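Local coordinates for TRAP dicarboxylate transporter, DctP subunit (Sulfurospirillum deleyianum, PDB 4OVS), which binds succinate and, as the periplasmic solute-binding subunit, probably delivers dicarboxylates to a TRAP transporter, at residues K77-G82 with L237-E242; Y142-F147 with H231-Y236; G165-I170 with V203-E208. All blocks are in the same frame, centred on the assembly; numbering follows the deposited sequence.

Interaction 1: K77-G82 with L237-E242; sequences KALKLG and LVIMSE
L79 CD2 presses on the terminal methyl of I239, 3.5 Å from CD1, closer than two methyls normally sit. The same leucine methyl is 3.7 Å from I239 CG1, so it rides along the outer part of the isoleucine chain, the two side chains meeting at a slant. I239 can offer that branch because CG1 stands between its own backbone N and carbonyl carbon (chi1 54°) and the chain then runs out extended to CD1. A87 and F137 also pack on L79, and V132 touches I239, so this part is firmly enclosed.

The other close point is polar. S241 OG donates to L79 O at 2.7 Å, and L79 O takes a second hydrogen bond from G82 N at 3.0 Å, so two donors grip one carbonyl at the end of helix 75-81. That end is a Schellman motif: G82 turns out of the helix with positive phi (83°), and its CA passes 3.8 Å from S241 OG. S241 is also the N-cap of helix 242-247, its OG making a weak hydrogen bond with F244 N, so a single hydroxyl serves the last turn of one helix and the first of the next. An alanine at this position is likely to cost L79 O one of these two bonds and leave the N-terminus of helix 242-247 without its side-chain cap.

Elsewhere the contact is thin, and only 192 Å² is buried in all. M240 turns the other way, onto I86 and L140. On the solvent side K80 points away from the strand, its NZ 7.0 Å from E242 OE2; the charges are opposite but do not touch, and K80 NZ hydrogen-bonds K135 O instead.

Interaction 2: Y142-F147 with H231-Y236; sequences YWDAGF and HGYLGY
The methyl of A145 touches two side chains of the facing strand: CB is 3.6 Å from Y236 CE2 and 4.0 Å from L234 CD2. Farther along the Y236 ring, CD2 meets W143 CB. On the opposite face of the sheet Y233 and F147 form an edge-to-face pair, the edge of Y233 with CD1 over the centre of the F147 ring and the planes 74° apart. With CG anti to its backbone N (chi1 175°), the Y233 ring runs forward over G235 and across to the other strand; a side chain on G235 would collide with it.

At the far end of that ring, Y233 OH donates to D144 OD1, which lies in the ring plane. The modelled 2.3 Å between Y233 OH and D144 OD1 is so short that its exact length is doubtful. The other carboxylate oxygen of D144 forms a salt bridge with K113.

Between the backbones, W143 and Y236 make a reciprocal hydrogen-bonded pair, W143 N to Y236 O at 3.0 Å and Y236 N to W143 O at 2.9 Å. Beyond D144 the register slips by one: A145 N and G146 N both donate to L234 O, at 3.3 and 3.1 Å. This is a classic beta bulge in an antiparallel pair, set beside the ligand pocket, where Y236 OH hydrogen-bonds succinate.

Interaction 3: G165-I170 with V203-E208; sequences GQKFRI and VVDGAE
K167 O receives two backbone hydrogen bonds, from D205 N at 2.8 Å and G206 N at 3.0 Å, while R169 N donates to G206 O at 3.1 Å. One side chain joins in: D205 OD2 accepts from K167 N at 2.9 Å, met on its anti side and 34° out of the carboxylate plane. Its other oxygen, OD1, is in a salt bridge with K154.

Strand 167-170 opens a beta-alpha-beta unit, running through helix 174-181 to its parallel neighbour 186-189; here its backbone also bridges to strand 206-209, through F168 and G206 alone.

Van der Waals packing of side chains on backbone lines the flanks. F168 CD1 lies 3.3 Å from G206 C, A207 CA comes in plane at the ring's edge, and F180 stacks on the ring. A side chain on G206 would run into F168 CE1. Beside the strand, V204 CG1 packs 3.8 Å from R169 N.

Water takes over at the far end, one molecule donating to R169 O (2.7 Å) and accepting from E208 N, another accepting from R169 NH1. The guanidinium also has L190 O bonded to its NE, and NH1 reaches the bound succinate.

Strand 233-241 carries both interaction 1 and interaction 2, whose centres lie 21 Å apart; V238 CG2 packs on W143 NE1 where they meet. Strand 137-152 continues the same sheet, pairing with 233-241 in interaction 2 and with 206-209, which belongs to interaction 3. Interactions 2 and 3 are 20 Å apart between centres and are joined by a probable hydrogen bond from H231 NE2 to E208 OE1, whereas 1 and 3 are 30 Å apart and do not touch. Along the chain they nest, 3 within 2 within 1. The long strands thus run past the ligand pocket, to which interactions 2 and 3 each bring a succinate-binding residue, Y236 and R169.

Interaction 1: K77-G82 with L237-E242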
# COMPACT_ATOMS: atom_id res chain seq x y z
N LYS A 77 -13.59 10.91 -2.02
CA LYS A 77 -14.79 11.73 -2.08
C LYS A 77 -15.85 11.10 -1.18
O LYS A 77 -16.58 11.77 -0.49
CB LYS A 77 -15.31 11.77 -3.53
CG LYS A 77 -16.70 12.36 -3.69
CD LYS A 77 -17.57 11.61 -4.70
CE LYS A 77 -18.63 12.56 -5.33
NZ LYS A 77 -19.25 12.06 -6.61
N ALA A 78 -15.93 9.77 -1.23
CA ALA A 78 -16.91 9.06 -0.45
C ALA A 78 -16.74 9.39 1.01
O ALA A 78 -17.71 9.55 1.70
CB ALA A 78 -16.75 7.53 -0.67
N LEU A 79 -15.50 9.44 1.48
CA LEU A 79 -15.24 9.77 2.87
C LEU A 79 -15.59 11.25 3.10
O LEU A 79 -16.25 11.60 4.07
CB LEU A 79 -13.78 9.46 3.24
CG LEU A 79 -13.55 8.19 4.10
CD1 LEU A 79 -14.17 7.00 3.47
CD2 LEU A 79 -12.08 7.93 4.34
N LYS A 80 -15.20 12.13 2.18
CA LYS A 80 -15.56 13.53 2.34
C LYS A 80 -17.06 13.71 2.53
O LYS A 80 -17.49 14.50 3.36
CB LYS A 80 -15.08 14.37 1.15
CG LYS A 80 -13.55 14.48 1.08
CD LYS A 80 -13.02 15.68 1.87
CE LYS A 80 -11.69 16.17 1.27
NZ LYS A 80 -11.33 17.54 1.76
N LEU A 81 -17.85 12.97 1.78
CA LEU A 81 -19.31 13.15 1.80
C LEU A 81 -19.98 12.34 2.91
O LEU A 81 -21.17 12.53 3.18
CB LEU A 81 -19.91 12.71 0.46
CG LEU A 81 -19.82 13.67 -0.73
CD1 LEU A 81 -18.43 14.17 -0.91
CD2 LEU A 81 -20.28 12.99 -2.01
N GLY A 82 -19.24 11.43 3.54
CA GLY A 82 -19.80 10.55 4.58
C GLY A 82 -20.52 9.30 4.10
O GLY A 82 -21.20 8.60 4.87
N LEU A 237 -2.23 4.38 5.61
CA LEU A 237 -2.61 5.24 6.72
C LEU A 237 -4.11 5.08 6.87
O LEU A 237 -4.88 5.29 5.92
CB LEU A 237 -2.24 6.68 6.48
CG LEU A 237 -2.82 7.63 7.55
CD1 LEU A 237 -2.23 7.38 8.92
CD2 LEU A 237 -2.62 9.05 7.15
N VAL A 238 -4.54 4.63 8.03
CA VAL A 238 -5.97 4.49 8.31
C VAL A 238 -6.53 5.89 8.49
O VAL A 238 -5.97 6.70 9.25
CB VAL A 238 -6.21 3.64 9.58
CG1 VAL A 238 -7.69 3.50 9.93
CG2 VAL A 238 -5.59 2.28 9.42
N ILE A 239 -7.60 6.16 7.75
CA ILE A 239 -8.33 7.41 7.88
C ILE A 239 -9.82 7.25 8.07
O ILE A 239 -10.42 6.26 7.66
CB ILE A 239 -8.16 8.34 6.69
CG1 ILE A 239 -8.51 7.59 5.40
CG2 ILE A 239 -6.73 8.89 6.66
CD1 ILE A 239 -8.64 8.52 4.25
N MSE A 240 -10.43 8.26 8.68
CA MSE A 240 -11.86 8.27 8.87
C MSE A 240 -12.49 9.52 8.27
O MSE A 240 -11.82 10.53 8.06
CB MSE A 240 -12.24 8.17 10.35
CG MSE A 240 -11.66 7.04 11.11
SE MSE A 240 -12.64 6.66 12.79
CE MSE A 240 -12.01 8.18 13.89
N SER A 241 -13.77 9.42 7.95
CA SER A 241 -14.53 10.56 7.46
C SER A 241 -14.72 11.55 8.61
O SER A 241 -15.25 11.21 9.68
CB SER A 241 -15.89 10.12 6.93
OG SER A 241 -16.73 11.25 6.71
N GLU A 242 -14.27 12.77 8.39
CA GLU A 242 -14.42 13.82 9.39
C GLU A 242 -15.89 14.13 9.77
O GLU A 242 -16.19 14.41 10.95
CB GLU A 242 -13.74 15.08 8.84
CG GLU A 242 -13.61 16.21 9.77
CD GLU A 242 -12.78 17.30 9.15
OE1 GLU A 242 -11.55 17.32 9.40
OE2 GLU A 242 -13.36 18.11 8.39

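Interaction 2: Y142-F147 with H231-Y236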
# COMPACT_ATOMS: atom_id res chain seq x y z
N TYR A 142 -0.61 4.01 11.13
CA TYR A 142 -0.03 3.35 9.98
C TYR A 142 -0.09 1.83 10.09
O TYR A 142 0.18 1.26 11.17
CB TYR A 142 1.42 3.75 9.82
CG TYR A 142 1.63 5.22 9.52
CD1 TYR A 142 1.38 5.71 8.26
CD2 TYR A 142 2.13 6.09 10.47
CE1 TYR A 142 1.59 7.04 7.95
CE2 TYR A 142 2.33 7.45 10.17
CZ TYR A 142 2.07 7.91 8.90
OH TYR A 142 2.27 9.25 8.56
N TRP A 143 -0.43 1.22 8.94
CA TRP A 143 -0.44 -0.23 8.70
C TRP A 143 0.59 -0.62 7.64
O TRP A 143 0.93 0.20 6.79
CB TRP A 143 -1.81 -0.67 8.23
CG TRP A 143 -2.88 -0.74 9.27
CD1 TRP A 143 -2.85 -0.23 10.53
CD2 TRP A 143 -4.18 -1.32 9.11
NE1 TRP A 143 -4.03 -0.51 11.19
CE2 TRP A 143 -4.86 -1.19 10.33
CE3 TRP A 143 -4.82 -2.00 8.05
CZ2 TRP A 143 -6.15 -1.70 10.54
CZ3 TRP A 143 -6.06 -2.52 8.27
CH2 TRP A 143 -6.72 -2.38 9.50
N ASP A 144 1.06 -1.89 7.67
CA ASP A 144 2.17 -2.40 6.85
C ASP A 144 1.59 -3.30 5.74
O ASP A 144 0.66 -4.06 6.00
CB ASP A 144 3.04 -3.31 7.73
CG ASP A 144 4.27 -3.82 7.02
OD1 ASP A 144 4.66 -3.31 5.95
OD2 ASP A 144 4.90 -4.77 7.58
N ALA A 145 2.13 -3.20 4.53
CA ALA A 145 1.92 -4.23 3.52
C ALA A 145 3.22 -4.96 3.34
O ALA A 145 3.35 -6.06 3.82
CB ALA A 145 1.39 -3.66 2.16
N GLY A 146 4.18 -4.34 2.64
CA GLY A 146 5.50 -4.88 2.52
C GLY A 146 6.27 -4.18 1.42
O GLY A 146 5.76 -3.28 0.76
N PHE A 147 7.50 -4.62 1.23
CA PHE A 147 8.30 -4.15 0.13
C PHE A 147 7.79 -4.71 -1.20
O PHE A 147 7.19 -5.78 -1.24
CB PHE A 147 9.77 -4.52 0.36
CG PHE A 147 10.43 -3.70 1.41
CD1 PHE A 147 11.02 -2.48 1.10
CD2 PHE A 147 10.42 -4.12 2.71
CE1 PHE A 147 11.61 -1.73 2.07
CE2 PHE A 147 11.01 -3.37 3.68
CZ PHE A 147 11.61 -2.17 3.35
N HIS A 231 12.35 -2.95 -4.18
CA HIS A 231 12.93 -1.70 -4.62
C HIS A 231 12.20 -0.49 -4.05
O HIS A 231 12.73 0.60 -4.07
CB HIS A 231 12.92 -1.68 -6.14
CG HIS A 231 11.55 -1.72 -6.70
ND1 HIS A 231 10.88 -2.89 -6.95
CD2 HIS A 231 10.68 -0.72 -6.96
CE1 HIS A 231 9.67 -2.62 -7.40
NE2 HIS A 231 9.52 -1.30 -7.40
N GLY A 232 10.99 -0.68 -3.52
CA GLY A 232 10.27 0.39 -2.84
C GLY A 232 9.29 -0.20 -1.82
O GLY A 232 9.13 -1.43 -1.77
N TYR A 233 8.63 0.65 -1.03
CA TYR A 233 7.79 0.16 0.08
C TYR A 233 6.33 0.57 -0.13
O TYR A 233 6.07 1.60 -0.69
CB TYR A 233 8.32 0.65 1.46
CG TYR A 233 7.38 0.23 2.56
CD1 TYR A 233 7.43 -1.06 3.08
CD2 TYR A 233 6.39 1.08 3.02
CE1 TYR A 233 6.50 -1.50 4.06
CE2 TYR A 233 5.49 0.67 4.03
CZ TYR A 233 5.55 -0.63 4.52
OH TYR A 233 4.62 -1.06 5.46
N LEU A 234 5.40 -0.25 0.34
CA LEU A 234 3.98 0.04 0.26
C LEU A 234 3.36 -0.21 1.64
O LEU A 234 3.51 -1.30 2.23
CB LEU A 234 3.31 -0.83 -0.80
CG LEU A 234 1.94 -0.39 -1.36
CD1 LEU A 234 1.65 -1.15 -2.67
CD2 LEU A 234 0.82 -0.68 -0.38
N GLY A 235 2.72 0.84 2.15
CA GLY A 235 2.03 0.81 3.43
C GLY A 235 0.80 1.72 3.39
O GLY A 235 0.59 2.42 2.42
N TYR A 236 0.04 1.74 4.49
CA TYR A 236 -1.26 2.39 4.55
C TYR A 236 -1.38 3.37 5.75
O TYR A 236 -0.73 3.20 6.77
CB TYR A 236 -2.32 1.32 4.72
CG TYR A 236 -2.18 0.10 3.81
CD1 TYR A 236 -2.55 0.19 2.48
CD2 TYR A 236 -1.71 -1.13 4.29
CE1 TYR A 236 -2.45 -0.90 1.61
CE2 TYR A 236 -1.63 -2.25 3.42
CZ TYR A 236 -2.02 -2.11 2.09
OH TYR A 236 -1.92 -3.13 1.19

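Interaction 3: G165-I170 with V203-E208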
# COMPACT_ATOMS: atom_id res chain seq x y z
N GLY A 165 11.29 -0.03 -22.24
CA GLY A 165 10.41 -0.34 -23.36
C GLY A 165 9.16 -1.07 -22.92
O GLY A 165 8.29 -1.36 -23.73
N GLN A 166 9.07 -1.35 -21.63
CA GLN A 166 7.92 -2.06 -21.09
C GLN A 166 6.90 -1.13 -20.42
O GLN A 166 7.26 -0.14 -19.78
CB GLN A 166 8.37 -3.12 -20.08
CG GLN A 166 9.16 -4.28 -20.68
CD GLN A 166 9.26 -5.45 -19.72
OE1 GLN A 166 8.26 -5.89 -19.14
NE2 GLN A 166 10.47 -5.95 -19.53
N LYS A 167 5.62 -1.46 -20.58
CA LYS A 167 4.54 -0.73 -19.92
C LYS A 167 4.26 -1.31 -18.53
O LYS A 167 4.05 -2.52 -18.36
CB LYS A 167 3.26 -0.80 -20.75
CG LYS A 167 3.29 -0.05 -22.07
CD LYS A 167 1.85 0.34 -22.48
CE LYS A 167 1.78 1.17 -23.76
NZ LYS A 167 0.80 2.31 -23.61
N PHE A 168 4.24 -0.44 -17.52
CA PHE A 168 3.96 -0.88 -16.16
C PHE A 168 2.77 -0.15 -15.61
O PHE A 168 2.65 1.06 -15.75
CB PHE A 168 5.17 -0.61 -15.27
CG PHE A 168 6.29 -1.61 -15.42
CD1 PHE A 168 6.34 -2.75 -14.61
CD2 PHE A 168 7.32 -1.40 -16.31
CE1 PHE A 168 7.35 -3.66 -14.72
CE2 PHE A 168 8.35 -2.33 -16.43
CZ PHE A 168 8.36 -3.46 -15.63
N ARG A 169 1.85 -0.89 -14.97
CA ARG A 169 0.86 -0.24 -14.12
C ARG A 169 1.55 0.40 -12.90
O ARG A 169 2.46 -0.18 -12.33
CB ARG A 169 -0.16 -1.27 -13.62
CG ARG A 169 -1.33 -0.67 -12.84
CD ARG A 169 -1.07 -0.76 -11.36
NE ARG A 169 -2.04 -0.04 -10.55
CZ ARG A 169 -2.17 -0.22 -9.23
NH1 ARG A 169 -1.40 -1.12 -8.62
NH2 ARG A 169 -3.06 0.50 -8.53
N ILE A 170 1.11 1.60 -12.52
CA ILE A 170 1.49 2.20 -11.24
C ILE A 170 0.28 2.76 -10.52
O ILE A 170 -0.76 3.04 -11.13
CB ILE A 170 2.43 3.38 -11.41
CG1 ILE A 170 1.84 4.39 -12.39
CG2 ILE A 170 3.77 2.90 -11.90
CD1 ILE A 170 2.62 5.72 -12.42
N VAL A 203 -2.65 -5.03 -21.62
CA VAL A 203 -2.70 -3.57 -21.61
C VAL A 203 -1.42 -2.98 -21.03
O VAL A 203 -0.99 -1.92 -21.47
CB VAL A 203 -3.91 -3.03 -20.82
CG1 VAL A 203 -3.81 -1.50 -20.64
CG2 VAL A 203 -5.19 -3.41 -21.52
N VAL A 204 -0.84 -3.67 -20.05
CA VAL A 204 0.51 -3.38 -19.54
C VAL A 204 1.32 -4.69 -19.52
O VAL A 204 0.74 -5.79 -19.50
CB VAL A 204 0.50 -2.76 -18.15
CG1 VAL A 204 -0.12 -1.36 -18.17
CG2 VAL A 204 -0.22 -3.64 -17.17
N ASP A 205 2.65 -4.58 -19.54
CA ASP A 205 3.53 -5.75 -19.49
C ASP A 205 3.76 -6.24 -18.06
O ASP A 205 3.76 -7.43 -17.81
CB ASP A 205 4.88 -5.43 -20.13
CG ASP A 205 4.74 -5.00 -21.57
OD1 ASP A 205 4.00 -5.66 -22.35
OD2 ASP A 205 5.38 -4.00 -21.91
N GLY A 206 3.94 -5.30 -17.13
CA GLY A 206 4.24 -5.65 -15.76
C GLY A 206 3.68 -4.71 -14.69
O GLY A 206 2.88 -3.83 -14.98
N ALA A 207 4.10 -4.94 -13.45
CA ALA A 207 3.65 -4.17 -12.32
C ALA A 207 4.66 -4.29 -11.17
O ALA A 207 5.64 -5.03 -11.26
CB ALA A 207 2.25 -4.65 -11.87
N GLU A 208 4.41 -3.56 -10.08
CA GLU A 208 5.19 -3.70 -8.85
C GLU A 208 4.20 -3.92 -7.71
O GLU A 208 3.22 -3.19 -7.60
CB GLU A 208 6.01 -2.45 -8.61
CG GLU A 208 5.21 -1.14 -8.70
CD GLU A 208 5.94 0.09 -8.06
OE1 GLU A 208 7.18 0.09 -7.91
OE2 GLU A 208 5.26 1.06 -7.69
O HOH W 1 0.21 -3.33 -9.29
O HOH W 2 2.29 -1.63 -10.01